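Local coordinates for lipoprotein (Colwellia psychrerythraea, PDB 3O0Y), which is a putative lipoprotein of unknown function whose sequence family, DUF885, belongs to the peptidase MA clan, at residues V198-A203 with Q267-A272. Residues are numbered along the deposited sequence; the frame is centred on the assembly and turned at random.
Sequences VTLQGA and QLLSEA
With CG of Leu200 anti to its backbone N (chi1 -155°), the isobutyl group leaves helix 197-210 toward the C-terminal end of helix 236-268 and the turn after it, and places CD2 among Leu268, Leu269 and Ala272. This methyl lies 3.6 Å from CB of Leu268, where the two side chains cross at about a right angle, and 4.0 Å from CB of Ala272, four residues further along the chain. Leu269 arrives differently: its CB points along the interface, and chi1 -125° with chi2 24°, both off the staggered values, bring CD1 over to Leu200. There CD1 lies 3.7 Å from both CB and CD2 of Leu200, so it packs along the side chain, the two leucines crossing obliquely, and it meets the aliphatic part of Gln201, whose CG is 3.9 Å from CD1. Gln201 thus adds a methylene at the exposed margin, while Leu200 and Ala272 are buried. The contact joins helix 197-210, near its N-terminal end, to the place where the long helix 236-268 gives way to a turn, in a largely alpha-helical chain: Glu271 N bonds to Leu268 O at 3.0 Å, three residues back, while the bond from Ala272 N to the same oxygen is weak, and Ala272 leaves the helical conformation. Helix 174-190 also borders the contact: Gln185 touches both Leu200 and Leu268, and Ala189 touches Leu268. Beside this apolar patch, the side-chain NZ of Lys197 hydrogen-bonds to the carbonyl oxygens of Leu269 and Ala272, tying the turn to the start of helix 197-210.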
ATOM      1  N   VAL A 198     -21.202  -0.679   7.886  1.00  9.84           N
ATOM      2  CA  VAL A 198     -20.716  -0.023   6.683  1.00 11.72           C
ATOM      3  C   VAL A 198     -19.624  -0.863   5.981  1.00 12.05           C
ATOM      4  O   VAL A 198     -19.620  -0.985   4.725  1.00 12.36           O
ATOM      5  CB  VAL A 198     -20.313   1.431   6.999  1.00 11.27           C
ATOM      6  CG1 VAL A 198     -19.403   2.029   5.876  1.00 13.81           C
ATOM      7  CG2 VAL A 198     -21.534   2.351   7.176  1.00 12.34           C
ATOM      8  N   THR A 199     -18.682  -1.373   6.757  1.00 11.76           N
ATOM      9  CA  THR A 199     -17.563  -2.147   6.201  1.00 11.46           C
ATOM     10  C   THR A 199     -18.088  -3.456   5.638  1.00 11.12           C
ATOM     11  O   THR A 199     -17.773  -3.808   4.510  1.00 13.67           O
ATOM     12  CB  THR A 199     -16.488  -2.448   7.245  1.00 10.92           C
ATOM     13  OG1 THR A 199     -15.985  -1.200   7.742  1.00 12.65           O
ATOM     14  CG2 THR A 199     -15.330  -3.324   6.668  1.00  9.68           C
ATOM     15  N   LEU A 200     -18.932  -4.145   6.397  1.00 13.19           N
ATOM     16  CA  LEU A 200     -19.533  -5.362   5.925  1.00 13.48           C
ATOM     17  C   LEU A 200     -20.422  -5.171   4.681  1.00 13.78           C
ATOM     18  O   LEU A 200     -20.413  -6.013   3.778  1.00 11.68           O
ATOM     19  CB  LEU A 200     -20.261  -6.058   7.073  1.00 14.49           C
ATOM     20  CG  LEU A 200     -20.475  -7.558   7.031  1.00 18.36           C
ATOM     21  CD1 LEU A 200     -19.202  -8.371   6.736  1.00 16.27           C
ATOM     22  CD2 LEU A 200     -21.070  -7.977   8.367  1.00 19.48           C
ATOM     23  N   GLN A 201     -21.199  -4.092   4.635  1.00 13.57           N
ATOM     24  CA  GLN A 201     -22.058  -3.804   3.503  1.00 12.71           C
ATOM     25  C   GLN A 201     -21.196  -3.547   2.283  1.00 12.43           C
ATOM     26  O   GLN A 201     -21.566  -3.926   1.174  1.00 13.77           O
ATOM     27  CB  GLN A 201     -22.927  -2.575   3.768  1.00 14.28           C
ATOM     28  CG  GLN A 201     -24.009  -2.798   4.823  1.00 17.95           C
ATOM     29  CD  GLN A 201     -24.737  -1.530   5.253  1.00 25.23           C
ATOM     30  OE1 GLN A 201     -24.135  -0.444   5.414  1.00 28.89           O
ATOM     31  NE2 GLN A 201     -26.050  -1.676   5.487  1.00 28.09           N
ATOM     32  N   GLY A 202     -20.049  -2.871   2.468  1.00 11.81           N
ATOM     33  CA  GLY A 202     -19.189  -2.612   1.337  1.00 12.11           C
ATOM     34  C   GLY A 202     -18.552  -3.910   0.813  1.00 12.09           C
ATOM     35  O   GLY A 202     -18.476  -4.130  -0.428  1.00 12.76           O
ATOM     36  N   ALA A 203     -18.195  -4.821   1.741  1.00 11.98           N
ATOM     37  CA  ALA A 203     -17.685  -6.160   1.356  1.00 11.44           C
ATOM     38  C   ALA A 203     -18.764  -6.941   0.557  1.00 12.18           C
ATOM     39  O   ALA A 203     -18.488  -7.569  -0.472  1.00 13.71           O
ATOM     40  CB  ALA A 203     -17.267  -6.945   2.527  1.00 11.35           C
ATOM     41  N   GLN A 267     -25.284 -12.963   6.774  1.00 19.10           N
ATOM     42  CA  GLN A 267     -25.641 -13.477   8.118  1.00 19.93           C
ATOM     43  C   GLN A 267     -25.083 -12.648   9.263  1.00 19.43           C
ATOM     44  O   GLN A 267     -25.671 -12.596  10.306  1.00 18.49           O
ATOM     45  CB  GLN A 267     -25.131 -14.912   8.409  1.00 21.22           C
ATOM     46  CG  GLN A 267     -25.560 -16.048   7.510  1.00 27.84           C
ATOM     47  CD  GLN A 267     -26.932 -15.897   6.978  1.00 33.55           C
ATOM     48  OE1 GLN A 267     -27.942 -16.107   7.702  1.00 35.36           O
ATOM     49  NE2 GLN A 267     -27.012 -15.577   5.694  1.00 29.39           N
ATOM     50  N   LEU A 268     -23.901 -12.073   9.087  1.00 15.27           N
ATOM     51  CA  LEU A 268     -23.287 -11.257  10.132  1.00 16.48           C
ATOM     52  C   LEU A 268     -23.773  -9.812  10.284  1.00 15.20           C
ATOM     53  O   LEU A 268     -23.509  -9.172  11.293  1.00 13.33           O
ATOM     54  CB  LEU A 268     -21.773 -11.178   9.818  1.00 15.92           C
ATOM     55  CG  LEU A 268     -20.874 -11.858  10.804  1.00 24.07           C
ATOM     56  CD1 LEU A 268     -21.427 -13.077  11.438  1.00 17.98           C
ATOM     57  CD2 LEU A 268     -19.535 -12.152  10.077  1.00 18.66           C
ATOM     58  N   LEU A 269     -24.487  -9.301   9.281  1.00 16.56           N
ATOM     59  CA  LEU A 269     -24.950  -7.921   9.270  1.00 20.04           C
ATOM     60  C   LEU A 269     -25.741  -7.521  10.491  1.00 20.90           C
ATOM     61  O   LEU A 269     -25.594  -6.429  10.996  1.00 21.24           O
ATOM     62  CB  LEU A 269     -25.779  -7.682   8.004  1.00 21.48           C
ATOM     63  CG  LEU A 269     -25.437  -6.548   7.020  1.00 26.98           C
ATOM     64  CD1 LEU A 269     -23.974  -6.050   7.013  1.00 29.91           C
ATOM     65  CD2 LEU A 269     -25.931  -6.931   5.613  1.00 29.80           C
ATOM     66  N   SER A 270     -26.551  -8.422  11.025  1.00 22.14           N
ATOM     67  CA  SER A 270     -27.352  -8.022  12.169  1.00 23.54           C
ATOM     68  C   SER A 270     -26.539  -7.861  13.458  1.00 22.82           C
ATOM     69  O   SER A 270     -26.934  -7.087  14.339  1.00 24.60           O
ATOM     70  CB  SER A 270     -28.501  -9.006  12.357  1.00 23.88           C
ATOM     71  OG  SER A 270     -27.982 -10.310  12.533  1.00 27.41           O
ATOM     72  N   GLU A 271     -25.390  -8.533  13.552  1.00 20.73           N
ATOM     73  CA  GLU A 271     -24.518  -8.423  14.711  1.00 21.59           C
ATOM     74  C   GLU A 271     -23.475  -7.300  14.507  1.00 19.97           C
ATOM     75  O   GLU A 271     -22.876  -6.821  15.477  1.00 20.10           O
ATOM     76  CB  GLU A 271     -23.769  -9.749  14.972  1.00 21.81           C
ATOM     77  CG  GLU A 271     -24.604 -10.982  15.333  1.00 29.50           C
ATOM     78  CD  GLU A 271     -23.867 -12.293  14.971  1.00 37.24           C
ATOM     79  OE1 GLU A 271     -22.659 -12.466  15.331  1.00 39.62           O
ATOM     80  OE2 GLU A 271     -24.503 -13.151  14.308  1.00 43.16           O
ATOM     81  N   ALA A 272     -23.270  -6.909  13.253  1.00 17.40           N
ATOM     82  CA  ALA A 272     -22.250  -5.907  12.928  1.00 16.84           C
ATOM     83  C   ALA A 272     -22.571  -4.582  13.609  1.00 17.82           C
ATOM     84  O   ALA A 272     -23.717  -4.245  13.837  1.00 17.59           O
ATOM     85  CB  ALA A 272     -22.122  -5.735  11.459  1.00 17.96           C
TER